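Local coordinates for putative uncharacterized protein (Trypanosoma congolense, PDB 4E40) that serves as the cell-surface haptoglobin-hemoglobin receptor of the parasite, probably binding the complex so that its heme iron can be taken up as a nutrient, at residues 51-56 / 103-108; 57-62 / 228-233; 81-86 / 241-246; 112-117 / 213-218; 130-135 / 195-200. All coordinates share one frame; numbering follows the deposited sequence. Where two conformers were deposited one is given.

Contact 1: residues 51-56 / 103-108; sequences KKSEDI and EEVEIV. Unlike the reference sequence in segment 51-56: D55 (reference Glu).
Helix segments 51-56 and 103-108 run antiparallel, their directions 164° apart, and come closest where S53 faces V105 with CA atoms 5.6 Å from each other. A small residue suits this place, because S53 has little bulk to hold the backbones apart. Two valines one helical turn apart receive it. V108 touches the serine with one branch, CG1 resting 3.7 Å from S53 CB. V105 reaches across with both methyls: CG1 lies beside the serine hydroxyl, 3.8 Å from S53 OG, while CG2 packs 3.7 Å from the carbonyl oxygen S53 O. A turn further along the first helix, I56 adds a looser apolar contact, its CG2 being 4.3 Å from V105 CG2.

The serine hydroxyl would be costly to bury without partners, and its torsion answers this. OG stands between the backbone N and the carbonyl carbon (chi1 77°), where it bonds back to the carbonyl oxygen of R50 in its own helix. S53 OG also accepts a hydrogen bond from a water, 2.9 Å away, which gives its second hydrogen to V105 O, also at 2.9 Å. The two helices are thus joined by a water bridge beside an apolar seam.

K52, a heme b-binding residue of this protein, has its amine directed away from 103-108, with a weak, long ion pair to E227 of helix 192-246. Small and beta-branched residues meeting on buried faces are in keeping with the elongated antiparallel helical bundle of this receptor.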
# COMPACT_ATOMS: atom_id res chain seq x y z
N LYS A 51 -7.96 15.02 6.17
CA LYS A 51 -8.87 15.96 6.79
C LYS A 51 -8.58 16.13 8.28
O LYS A 51 -8.64 17.26 8.73
CB LYS A 51 -10.34 15.54 6.54
CG LYS A 51 -10.87 16.21 5.28
CD LYS A 51 -12.03 15.46 4.65
CE LYS A 51 -12.54 16.21 3.43
NZ LYS A 51 -13.02 15.24 2.42
N LYS A 52 -8.21 15.07 8.97
CA LYS A 52 -7.84 15.19 10.41
C LYS A 52 -6.63 16.14 10.55
O LYS A 52 -6.61 17.04 11.44
CB LYS A 52 -7.52 13.85 11.02
CG LYS A 52 -7.15 13.87 12.48
CD LYS A 52 -7.31 12.44 13.05
CE LYS A 52 -6.44 12.20 14.31
NZ LYS A 52 -6.41 10.76 14.76
N SER A 53 -5.64 15.94 9.67
CA SER A 53 -4.42 16.80 9.76
C SER A 53 -4.80 18.27 9.44
O SER A 53 -4.20 19.20 10.01
CB SER A 53 -3.32 16.26 8.83
OG SER A 53 -3.58 16.60 7.47
N GLU A 54 -5.75 18.50 8.50
CA GLU A 54 -6.13 19.81 8.15
C GLU A 54 -6.89 20.49 9.30
O GLU A 54 -6.71 21.69 9.52
CB GLU A 54 -7.07 19.73 6.94
CG GLU A 54 -6.31 19.39 5.66
CD GLU A 54 -7.24 19.35 4.41
OE1 GLU A 54 -8.48 19.54 4.52
OE2 GLU A 54 -6.75 19.19 3.31
N ASP A 55 -7.69 19.69 10.04
CA ASP A 55 -8.44 20.21 11.18
C ASP A 55 -7.44 20.64 12.24
O ASP A 55 -7.59 21.71 12.82
CB ASP A 55 -9.37 19.15 11.78
CG ASP A 55 -10.29 19.72 12.87
OD1 ASP A 55 -11.02 20.70 12.60
OD2 ASP A 55 -10.31 19.19 14.00
N ILE A 56 -6.43 19.79 12.46
CA ILE A 56 -5.37 20.11 13.45
C ILE A 56 -4.70 21.44 13.11
O ILE A 56 -4.50 22.27 14.00
CB ILE A 56 -4.34 18.95 13.50
CG1 ILE A 56 -5.01 17.82 14.27
CG2 ILE A 56 -3.07 19.42 14.23
CD1 ILE A 56 -4.22 16.54 14.13
N GLU A 103 5.13 21.18 10.67
CA GLU A 103 6.09 20.14 10.23
C GLU A 103 5.47 18.76 10.21
O GLU A 103 5.57 18.01 9.21
CB GLU A 103 7.28 20.15 11.21
CG GLU A 103 8.21 21.33 11.04
CD GLU A 103 9.10 21.64 12.25
OE1 GLU A 103 8.93 20.94 13.28
OE2 GLU A 103 9.88 22.57 12.20
N GLU A 104 4.73 18.42 11.27
CA GLU A 104 4.06 17.09 11.30
C GLU A 104 2.94 16.93 10.31
O GLU A 104 2.81 15.85 9.71
CB GLU A 104 3.61 16.72 12.70
CG GLU A 104 4.75 16.75 13.72
CD GLU A 104 5.83 15.70 13.44
OE1 GLU A 104 5.53 14.71 12.73
OE2 GLU A 104 6.95 15.89 13.96
N VAL A 105 2.18 17.98 10.08
CA VAL A 105 1.05 17.94 9.13
C VAL A 105 1.61 17.86 7.72
O VAL A 105 1.01 17.16 6.87
CB VAL A 105 0.10 19.13 9.38
CG1 VAL A 105 -0.95 19.27 8.22
CG2 VAL A 105 -0.63 18.91 10.72
N GLU A 106 2.77 18.46 7.45
CA GLU A 106 3.46 18.26 6.15
C GLU A 106 3.91 16.84 5.94
O GLU A 106 3.81 16.33 4.80
CB GLU A 106 4.66 19.22 6.02
CG GLU A 106 4.22 20.59 5.61
CD GLU A 106 3.19 20.53 4.44
OE1 GLU A 106 3.41 19.80 3.41
OE2 GLU A 106 2.15 21.18 4.61
N ILE A 107 4.39 16.19 7.00
CA ILE A 107 4.72 14.78 6.88
C ILE A 107 3.49 13.95 6.57
O ILE A 107 3.59 13.05 5.69
CB ILE A 107 5.44 14.24 8.12
CG1 ILE A 107 6.79 14.87 8.19
CG2 ILE A 107 5.59 12.68 8.01
CD1 ILE A 107 7.50 14.62 9.51
N VAL A 108 2.36 14.20 7.23
CA VAL A 108 1.09 13.51 6.98
C VAL A 108 0.71 13.68 5.50
O VAL A 108 0.34 12.72 4.83
CB VAL A 108 -0.05 14.02 7.86
CG1 VAL A 108 -1.41 13.41 7.36
CG2 VAL A 108 0.22 13.61 9.31
O HOH W 1 -1.55 17.22 5.55

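Contact 2: residues 57-62 / 228-233; sequences LAKGGA and RQLEKA
Within the long helical bundle, L230 of helix 192-246 fits against K59 and G60 of helix 28-73, two helices that run in the same direction here. The meeting is between a side chain and a backbone. L230 CD1 lies 3.4 Å from G60 N and 3.5 Å from G60 CA: the bare main chain of the glycine lets a single methyl rest directly on these two atoms. The closeness is also seen in the backbones, with G60 CA and L230 CA 5.9 Å apart.

The leucine reaches this place because its CG is anti to the backbone N (chi1 179°), which carries the forked end outward from its helix. Both of its methyls come near K59 CB, L230 CD1 at 4.1 Å and L230 CD2 at 4.2 Å. Lysine suits this border position: its first carbon helps to cover the leucine, while the amine leads away and makes a weak, long ion pair with D55.

Helix 82-147 closes in on the pair from a further side: L57 touches K102, Q229 touches H100 and V101, and the methyl of A233, directed toward 57-62, meets A97, so that three helices come together around this level of the bundle.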
# COMPACT_ATOMS: atom_id res chain seq x y z
N LEU A 57 -4.42 21.65 11.82
CA LEU A 57 -3.74 22.87 11.40
C LEU A 57 -4.66 24.08 11.62
O LEU A 57 -4.19 25.11 12.06
CB LEU A 57 -3.38 22.79 9.90
CG LEU A 57 -2.39 23.90 9.55
CD1 LEU A 57 -1.17 24.12 10.47
CD2 LEU A 57 -1.89 23.66 8.13
N ALA A 58 -5.92 23.94 11.28
CA ALA A 58 -6.87 25.07 11.47
C ALA A 58 -7.01 25.41 12.97
O ALA A 58 -6.97 26.58 13.34
CB ALA A 58 -8.20 24.68 10.84
N LYS A 59 -7.10 24.38 13.84
CA LYS A 59 -7.18 24.70 15.29
C LYS A 59 -5.91 25.37 15.80
O LYS A 59 -5.96 26.22 16.68
CB LYS A 59 -7.45 23.40 16.09
CG LYS A 59 -8.87 22.91 15.96
CD LYS A 59 -9.01 21.56 16.66
CE LYS A 59 -10.44 21.02 16.78
NZ LYS A 59 -11.38 21.75 15.88
N GLY A 60 -4.75 24.92 15.29
CA GLY A 60 -3.48 25.53 15.65
C GLY A 60 -3.35 26.99 15.20
O GLY A 60 -2.95 27.86 16.01
N GLY A 61 -3.76 27.26 13.98
CA GLY A 61 -3.73 28.65 13.47
C GLY A 61 -4.65 29.54 14.27
O GLY A 61 -4.24 30.67 14.60
N ALA A 62 -5.85 29.04 14.60
CA ALA A 62 -6.80 29.83 15.40
C ALA A 62 -6.26 30.14 16.80
O ALA A 62 -6.26 31.31 17.26
CB ALA A 62 -8.15 29.12 15.52
N ARG A 228 0.10 16.09 19.67
CA ARG A 228 0.84 16.53 20.87
C ARG A 228 1.21 18.02 20.81
O ARG A 228 1.06 18.76 21.79
CB ARG A 228 2.12 15.74 21.11
CG ARG A 228 1.85 14.32 21.65
CD ARG A 228 3.16 13.66 22.05
NE ARG A 228 2.87 12.57 23.03
CZ ARG A 228 3.65 11.51 23.23
NH1 ARG A 228 4.77 11.36 22.51
NH2 ARG A 228 3.29 10.57 24.13
N GLN A 229 1.71 18.42 19.64
CA GLN A 229 2.14 19.83 19.47
C GLN A 229 0.95 20.76 19.48
O GLN A 229 1.04 21.89 19.99
CB GLN A 229 2.98 19.97 18.20
CG GLN A 229 4.31 19.19 18.27
CD GLN A 229 5.03 19.56 19.52
OE1 GLN A 229 5.27 20.73 19.81
NE2 GLN A 229 5.25 18.51 20.40
N LEU A 230 -0.18 20.33 18.90
CA LEU A 230 -1.41 21.10 19.02
C LEU A 230 -1.85 21.32 20.46
O LEU A 230 -2.24 22.44 20.82
CB LEU A 230 -2.56 20.47 18.19
CG LEU A 230 -3.87 21.25 18.33
CD1 LEU A 230 -3.80 22.72 17.75
CD2 LEU A 230 -4.94 20.41 17.59
N GLU A 231 -1.81 20.25 21.25
CA GLU A 231 -2.15 20.36 22.65
C GLU A 231 -1.27 21.42 23.35
O GLU A 231 -1.78 22.20 24.14
CB GLU A 231 -2.09 19.00 23.32
CG GLU A 231 -2.42 19.18 24.78
CD GLU A 231 -3.21 18.10 25.46
OE1 GLU A 231 -3.80 17.23 24.78
OE2 GLU A 231 -3.22 18.13 26.71
N LYS A 232 0.05 21.41 23.08
CA LYS A 232 0.94 22.39 23.66
C LYS A 232 0.52 23.81 23.24
O LYS A 232 0.40 24.71 24.07
CB LYS A 232 2.39 22.05 23.28
CG LYS A 232 3.34 23.04 24.01
CD LYS A 232 4.82 22.80 23.71
CE LYS A 232 5.29 21.44 24.15
NZ LYS A 232 6.82 21.50 24.14
N ALA A 233 0.25 23.96 21.94
CA ALA A 233 -0.11 25.27 21.43
C ALA A 233 -1.41 25.77 22.04
O ALA A 233 -1.51 26.95 22.39
CB ALA A 233 -0.23 25.23 19.91

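Contact 3: residues 81-86 / 241-246; sequences NETAQK and ETESSK
T83 and E243 meet with their side chains crossing at about a right angle, near the end of the antiparallel helical bundle where helix 82-147 begins and helix 192-246 approaches its finish. The short axes come within 8.7 Å and their directions differ by 157°. The threonine presents its methyl rather than its hydroxyl. CG2 is anti to the backbone N and points into the other helix, lying a tight 3.1 Å from the carbonyl oxygen E243 O and 3.6 Å from the carboxylate oxygen E243 OE1. A beta-branched residue serves well here, since one branch can face the other helix while OG1 is turned elsewhere.

K86, a turn later, passes E243 at a slant. Its extended chain brings CD to 3.8 Å from E243 OE1, a contact of a methylene with a carboxylate oxygen, while K86 NZ stays 4.5 Å from E243 OE1. That is too long for a salt bridge, although the opposite charges probably attract. Lysine suits an exposed border, combining a greasy stem with a charge that can remain in water.

The start of helix 82-147 is capped by N81: A84 N donates to N81 OD1 over 3.0 Å, almost straight at 171°. Behind the contact, E241 forms a salt bridge with R66 and S244 bonds to A70 O, both on helix 28-73.

E243 itself is bent at chi2 (-71°), which lifts its carboxylate beside its own helix, where K246 NZ meets E243 OE2 from above the carboxylate plane in a 3.1 Å salt bridge.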
# COMPACT_ATOMS: atom_id res chain seq x y z
N ASN A 81 6.43 43.79 33.83
CA ASN A 81 5.15 43.46 34.39
C ASN A 81 4.99 41.93 34.44
O ASN A 81 4.93 41.31 33.38
CB ASN A 81 4.09 44.10 33.51
CG ASN A 81 2.71 43.90 34.05
OD1 ASN A 81 2.19 42.77 34.07
ND2 ASN A 81 2.08 44.99 34.51
N GLU A 82 4.92 41.35 35.64
CA GLU A 82 4.88 39.88 35.80
C GLU A 82 3.80 39.19 34.95
O GLU A 82 4.05 38.15 34.31
CB GLU A 82 4.70 39.51 37.27
CG GLU A 82 4.60 38.00 37.52
CD GLU A 82 4.51 37.62 39.00
OE1 GLU A 82 5.30 36.75 39.43
OE2 GLU A 82 3.65 38.19 39.72
N THR A 83 2.60 39.77 34.94
CA THR A 83 1.46 39.17 34.20
C THR A 83 1.65 39.25 32.70
O THR A 83 1.46 38.21 31.99
CB THR A 83 0.11 39.80 34.62
OG1 THR A 83 -0.04 39.58 36.03
CG2 THR A 83 -1.06 39.13 33.90
N ALA A 84 2.08 40.41 32.21
CA ALA A 84 2.35 40.60 30.77
C ALA A 84 3.45 39.63 30.33
O ALA A 84 3.43 39.08 29.22
CB ALA A 84 2.76 42.04 30.48
N GLN A 85 4.42 39.42 31.21
CA GLN A 85 5.44 38.42 30.89
C GLN A 85 4.93 37.02 30.73
O GLN A 85 5.39 36.33 29.82
CB GLN A 85 6.59 38.51 31.90
CG GLN A 85 7.28 39.87 31.78
CD GLN A 85 8.06 40.06 30.47
OE1 GLN A 85 9.12 39.44 30.31
NE2 GLN A 85 7.57 40.92 29.53
N LYS A 86 4.00 36.58 31.56
CA LYS A 86 3.47 35.24 31.36
C LYS A 86 2.74 35.23 30.03
O LYS A 86 2.81 34.27 29.28
CB LYS A 86 2.54 34.82 32.48
CG LYS A 86 3.26 34.75 33.83
CD LYS A 86 2.29 34.35 34.92
CE LYS A 86 3.01 34.17 36.26
NZ LYS A 86 2.08 34.27 37.41
N GLU A 241 -4.40 33.96 27.05
CA GLU A 241 -5.71 34.61 27.18
C GLU A 241 -6.06 34.85 28.65
O GLU A 241 -6.35 35.98 29.06
CB GLU A 241 -6.81 33.80 26.47
CG GLU A 241 -6.61 33.68 24.97
CD GLU A 241 -7.81 33.08 24.24
OE1 GLU A 241 -7.92 31.84 24.14
OE2 GLU A 241 -8.62 33.87 23.72
N THR A 242 -6.00 33.78 29.45
CA THR A 242 -6.36 33.86 30.86
C THR A 242 -5.56 34.95 31.58
O THR A 242 -6.13 35.82 32.27
CB THR A 242 -6.17 32.49 31.55
OG1 THR A 242 -7.06 31.55 30.99
CG2 THR A 242 -6.52 32.58 33.04
N GLU A 243 -4.24 34.97 31.39
CA GLU A 243 -3.42 35.98 32.05
C GLU A 243 -3.64 37.40 31.54
O GLU A 243 -3.58 38.37 32.33
CB GLU A 243 -1.93 35.62 31.96
CG GLU A 243 -1.59 34.36 32.75
CD GLU A 243 -1.66 34.58 34.27
OE1 GLU A 243 -1.31 35.68 34.74
OE2 GLU A 243 -2.05 33.65 35.00
N SER A 244 -3.89 37.52 30.24
CA SER A 244 -4.23 38.79 29.61
C SER A 244 -5.47 39.41 30.27
O SER A 244 -5.49 40.64 30.55
CB SER A 244 -4.50 38.56 28.12
OG SER A 244 -4.04 39.69 27.40
N SER A 245 -6.46 38.57 30.56
CA SER A 245 -7.73 38.99 31.19
C SER A 245 -7.56 39.61 32.56
O SER A 245 -8.29 40.53 32.90
CB SER A 245 -8.69 37.83 31.34
OG SER A 245 -9.07 37.38 30.06
N LYS A 246 -6.63 39.07 33.35
CA LYS A 246 -6.25 39.68 34.62
C LYS A 246 -5.72 41.12 34.50
O LYS A 246 -5.90 41.93 35.41
CB LYS A 246 -5.20 38.83 35.32
CG LYS A 246 -5.78 37.63 36.00
CD LYS A 246 -4.66 36.68 36.40
CE LYS A 246 -5.13 35.24 36.37
NZ LYS A 246 -4.21 34.38 37.16

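Contact 4: residues 112-117 / 213-218; sequences VNEIIE and EQRAEE. Unlike the reference sequence in segment 112-117: V112 (reference Ala), I116 (reference Thr).
R215 and A216 are the residues of 213-218 that meet E114 and I115. Before them, within the same helix, Q214 lays its CB against one face of the R215 guanidinium, and Q214 OE1 accepts a weak hydrogen bond from R215 NH1. R215 then reaches across with its aliphatic part. Its CB is 3.9 Å from I115 CG1, and its CD lies 3.2 Å from E114 OE1. Bends at chi2 and chi3 (-66° and 71°) turn the guanidinium to E218. Its plane is 88° from that of the E114 carboxylate, and R215 NE stays 4.1 Å from E114 OE1, beyond a salt bridge.

The segments belong to the antiparallel pair of helices 82-147 and 192-246 in the bundle. A216 offers a small buried surface: I115 CD1 reaches over it, 3.9 Å from A216 CA, and the same alanine touches R42, a heme b-binding residue on helix 28-73.

E218 takes the arginine side-on, in the guanidinium plane. R215 NE donates to E218 OE1 at 2.9 Å and R215 NH1 to E218 OE2 at 2.8 Å, both on the syn side but tilted out of the carboxylate plane; K111 also forms a salt bridge to E218 OE1.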
# COMPACT_ATOMS: atom_id res chain seq x y z
N VAL A 112 0.28 10.66 2.78
CA VAL A 112 -0.96 10.49 2.05
C VAL A 112 -0.64 10.41 0.54
O VAL A 112 -1.14 9.53 -0.15
CB VAL A 112 -1.91 11.64 2.26
CG1 VAL A 112 -3.04 11.72 1.21
CG2 VAL A 112 -2.50 11.58 3.71
N ASN A 113 0.16 11.34 0.06
CA ASN A 113 0.51 11.32 -1.39
C ASN A 113 1.29 10.10 -1.77
O ASN A 113 1.02 9.51 -2.88
CB ASN A 113 1.25 12.63 -1.75
CG ASN A 113 0.30 13.83 -1.81
OD1 ASN A 113 -0.89 13.67 -2.08
ND2 ASN A 113 0.80 15.00 -1.55
N GLU A 114 2.17 9.61 -0.89
CA GLU A 114 2.93 8.40 -1.17
C GLU A 114 1.97 7.21 -1.26
O GLU A 114 2.13 6.36 -2.17
CB GLU A 114 4.00 8.13 -0.13
CG GLU A 114 5.12 9.17 -0.35
CD GLU A 114 6.23 9.20 0.70
OE1 GLU A 114 6.08 8.61 1.78
OE2 GLU A 114 7.26 9.89 0.46
N ILE A 115 1.00 7.13 -0.35
CA ILE A 115 0.05 6.00 -0.40
C ILE A 115 -0.79 6.03 -1.69
O ILE A 115 -1.07 4.96 -2.28
CB ILE A 115 -0.86 6.03 0.85
CG1 ILE A 115 0.00 5.60 2.05
CG2 ILE A 115 -2.09 5.13 0.69
CD1 ILE A 115 -0.67 5.91 3.41
N ILE A 116 -1.20 7.22 -2.09
CA ILE A 116 -2.02 7.35 -3.31
C ILE A 116 -1.20 6.84 -4.48
O ILE A 116 -1.71 6.04 -5.31
CB ILE A 116 -2.48 8.82 -3.53
CG1 ILE A 116 -3.57 9.19 -2.49
CG2 ILE A 116 -2.94 9.04 -4.99
CD1 ILE A 116 -3.86 10.71 -2.40
N GLU A 117 0.06 7.30 -4.60
CA GLU A 117 0.92 6.87 -5.74
C GLU A 117 1.18 5.35 -5.73
O GLU A 117 1.05 4.65 -6.77
CB GLU A 117 2.26 7.65 -5.69
CG GLU A 117 3.29 7.16 -6.74
CD GLU A 117 4.76 7.50 -6.35
OE1 GLU A 117 5.04 7.96 -5.20
OE2 GLU A 117 5.66 7.28 -7.19
N GLU A 213 1.69 -0.06 3.76
CA GLU A 213 1.41 -0.28 5.15
C GLU A 213 2.49 0.40 6.03
O GLU A 213 2.15 0.85 7.13
CB GLU A 213 1.20 -1.81 5.41
CG GLU A 213 0.00 -2.44 4.67
CD GLU A 213 0.07 -3.97 4.46
OE1 GLU A 213 1.15 -4.57 4.62
OE2 GLU A 213 -0.98 -4.60 4.15
N GLN A 214 3.74 0.52 5.55
CA GLN A 214 4.82 1.22 6.25
C GLN A 214 4.58 2.72 6.20
O GLN A 214 4.69 3.42 7.25
CB GLN A 214 6.17 0.98 5.64
CG GLN A 214 6.79 -0.39 5.85
CD GLN A 214 8.29 -0.34 5.55
OE1 GLN A 214 8.72 0.07 4.47
NE2 GLN A 214 9.09 -0.75 6.53
N ARG A 215 4.25 3.27 5.01
CA ARG A 215 3.90 4.74 4.98
C ARG A 215 2.68 5.04 5.88
O ARG A 215 2.56 6.14 6.47
CB ARG A 215 3.61 5.26 3.52
CG ARG A 215 4.62 4.92 2.43
CD ARG A 215 6.02 5.49 2.47
NE ARG A 215 6.89 4.93 3.51
CZ ARG A 215 7.64 3.82 3.44
NH1 ARG A 215 8.39 3.50 4.48
NH2 ARG A 215 7.65 3.04 2.35
N ALA A 216 1.72 4.14 5.99
CA ALA A 216 0.53 4.36 6.77
C ALA A 216 0.91 4.43 8.26
O ALA A 216 0.28 5.19 8.98
CB ALA A 216 -0.47 3.25 6.51
N GLU A 217 1.90 3.62 8.68
CA GLU A 217 2.35 3.64 10.11
C GLU A 217 3.03 4.99 10.33
O GLU A 217 2.81 5.64 11.39
CB GLU A 217 3.34 2.48 10.42
CG GLU A 217 2.65 1.11 10.49
CD GLU A 217 3.63 -0.03 10.85
OE1 GLU A 217 4.80 -0.00 10.40
OE2 GLU A 217 3.21 -1.00 11.56
N GLU A 218 3.86 5.40 9.38
CA GLU A 218 4.54 6.72 9.46
C GLU A 218 3.56 7.89 9.50
O GLU A 218 3.74 8.89 10.27
CB GLU A 218 5.56 6.89 8.34
CG GLU A 218 6.75 5.92 8.41
CD GLU A 218 7.39 5.63 7.07
OE1 GLU A 218 6.97 6.24 6.05
OE2 GLU A 218 8.29 4.76 7.02

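Contact 5: residues 130-135 / 195-200; sequences KANGDA and FQSILT
Close packing of I198 on N132 CB and the G133 backbone brings the two antiparallel helix segments together, their axes 8.8 Å apart and inclined at 141°. I198 CG1 lies 3.6 Å from N132 CB, and the terminal methyl continues past it to 3.7 Å between I198 CD1 and G133 N. Glycine suits this place, since its bare backbone gives the isoleucine a surface to rest on.

Polar atoms meet beside this seam. S197 OG approaches the N132 amide, 3.3 Å from N132 CG, but is not hydrogen-bonded to ND2 because the angle is poor. Set between its backbone N and carbonyl carbon (chi1 81°), S197 OG bonds back to T194 O and still faces N132, whose ND2 bonds to G128 O. A water links them: it donates to S197 OG over 3.0 Å and accepts a weak bond from N132 ND2.

One charged pair lies on the side of 130-135 turned from the other helix, where K130 NZ bridges to D134 OD2 at 3.0 Å.

Further helices cover I198, which touches L25 of helix 12-26, V28 of helix 28-73 and L175 of helix 172-180, while the neighbouring F195 packs on L25 and L179.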
# COMPACT_ATOMS: atom_id res chain seq x y z
N LYS A 130 -3.12 -10.52 -13.11
CA LYS A 130 -4.36 -11.23 -13.50
C LYS A 130 -4.45 -11.48 -14.99
O LYS A 130 -4.78 -12.59 -15.41
CB LYS A 130 -5.59 -10.45 -13.03
CG LYS A 130 -6.88 -11.03 -13.60
CD LYS A 130 -8.05 -10.21 -13.07
CE LYS A 130 -9.37 -10.71 -13.66
NZ LYS A 130 -9.53 -12.22 -13.54
N ALA A 131 -4.17 -10.46 -15.82
CA ALA A 131 -4.38 -10.62 -17.26
C ALA A 131 -3.45 -11.72 -17.77
O ALA A 131 -3.86 -12.58 -18.59
CB ALA A 131 -4.10 -9.30 -17.95
N ASN A 132 -2.20 -11.70 -17.29
CA ASN A 132 -1.18 -12.65 -17.77
C ASN A 132 -1.37 -14.07 -17.16
O ASN A 132 -1.18 -15.07 -17.87
CB ASN A 132 0.21 -12.10 -17.49
CG ASN A 132 0.60 -11.02 -18.47
OD1 ASN A 132 0.83 -11.29 -19.62
ND2 ASN A 132 0.58 -9.79 -18.03
N GLY A 133 -1.82 -14.17 -15.91
CA GLY A 133 -2.18 -15.47 -15.32
C GLY A 133 -3.36 -16.09 -16.01
O GLY A 133 -3.28 -17.28 -16.37
N ASP A 134 -4.39 -15.31 -16.32
CA ASP A 134 -5.55 -15.88 -17.04
C ASP A 134 -5.18 -16.33 -18.43
O ASP A 134 -5.54 -17.43 -18.87
CB ASP A 134 -6.66 -14.83 -17.12
CG ASP A 134 -7.35 -14.61 -15.81
OD1 ASP A 134 -7.16 -15.35 -14.82
OD2 ASP A 134 -8.13 -13.62 -15.74
N ALA A 135 -4.38 -15.51 -19.13
CA ALA A 135 -4.06 -15.83 -20.53
C ALA A 135 -3.17 -17.04 -20.59
O ALA A 135 -3.36 -17.89 -21.46
CB ALA A 135 -3.35 -14.66 -21.20
N PHE A 195 4.95 -15.56 -18.46
CA PHE A 195 5.26 -16.12 -17.13
C PHE A 195 6.20 -15.21 -16.34
O PHE A 195 5.96 -14.96 -15.13
CB PHE A 195 5.96 -17.49 -17.25
CG PHE A 195 5.11 -18.62 -17.78
CD1 PHE A 195 3.71 -18.77 -17.51
CD2 PHE A 195 5.75 -19.59 -18.55
CE1 PHE A 195 3.00 -19.88 -17.98
CE2 PHE A 195 5.06 -20.71 -18.99
CZ PHE A 195 3.68 -20.86 -18.72
N GLN A 196 7.26 -14.68 -16.97
CA GLN A 196 8.14 -13.77 -16.28
C GLN A 196 7.42 -12.52 -15.82
O GLN A 196 7.66 -12.07 -14.70
CB GLN A 196 9.36 -13.38 -17.13
CG GLN A 196 10.48 -12.77 -16.25
CD GLN A 196 10.68 -13.48 -14.88
OE1 GLN A 196 10.46 -12.86 -13.78
NE2 GLN A 196 11.05 -14.79 -14.91
N SER A 197 6.47 -12.04 -16.63
CA SER A 197 5.75 -10.81 -16.25
C SER A 197 4.85 -11.06 -15.04
O SER A 197 4.64 -10.19 -14.21
CB SER A 197 4.93 -10.28 -17.44
OG SER A 197 3.72 -11.02 -17.51
N ILE A 198 4.32 -12.28 -14.89
CA ILE A 198 3.46 -12.54 -13.72
C ILE A 198 4.30 -12.45 -12.47
O ILE A 198 3.87 -11.88 -11.51
CB ILE A 198 2.82 -13.96 -13.76
CG1 ILE A 198 1.88 -14.07 -14.96
CG2 ILE A 198 2.07 -14.22 -12.44
CD1 ILE A 198 1.57 -15.55 -15.32
N LEU A 199 5.50 -13.07 -12.48
CA LEU A 199 6.36 -13.14 -11.33
C LEU A 199 6.83 -11.70 -10.97
O LEU A 199 6.73 -11.35 -9.79
CB LEU A 199 7.58 -14.03 -11.61
CG LEU A 199 7.29 -15.53 -11.82
CD1 LEU A 199 8.62 -16.27 -12.09
CD2 LEU A 199 6.63 -16.08 -10.53
N THR A 200 7.21 -10.92 -11.98
CA THR A 200 7.60 -9.51 -11.71
C THR A 200 6.43 -8.70 -11.19
O THR A 200 6.59 -7.92 -10.20
CB THR A 200 8.31 -8.89 -12.91
OG1 THR A 200 7.54 -9.01 -14.09
CG2 THR A 200 9.55 -9.57 -13.17
O HOH W 2 2.08 -9.55 -15.45

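All five contacts join pairs among helices 28-73, 82-147 and 192-246. Contacts 3, 4 and 5 mark successive levels of one pair, 82-147 with 192-246, the outer two about 70 Å apart between centres. Contacts 1 and 2 use neighbouring turns of helix 28-73 and touch, each against a different partner helix. These two are buried, depending on small residues and branched side chains; contacts 4 and 5 are partly buried, and contact 3 lies at the surface. Contacts 3, 4 and 5 have salt bridges within a helix, but only in 3 and 4 do residues of such a bridge touch the opposite helix; contacts 1 and 5 share a serine joined by water to the opposite helix.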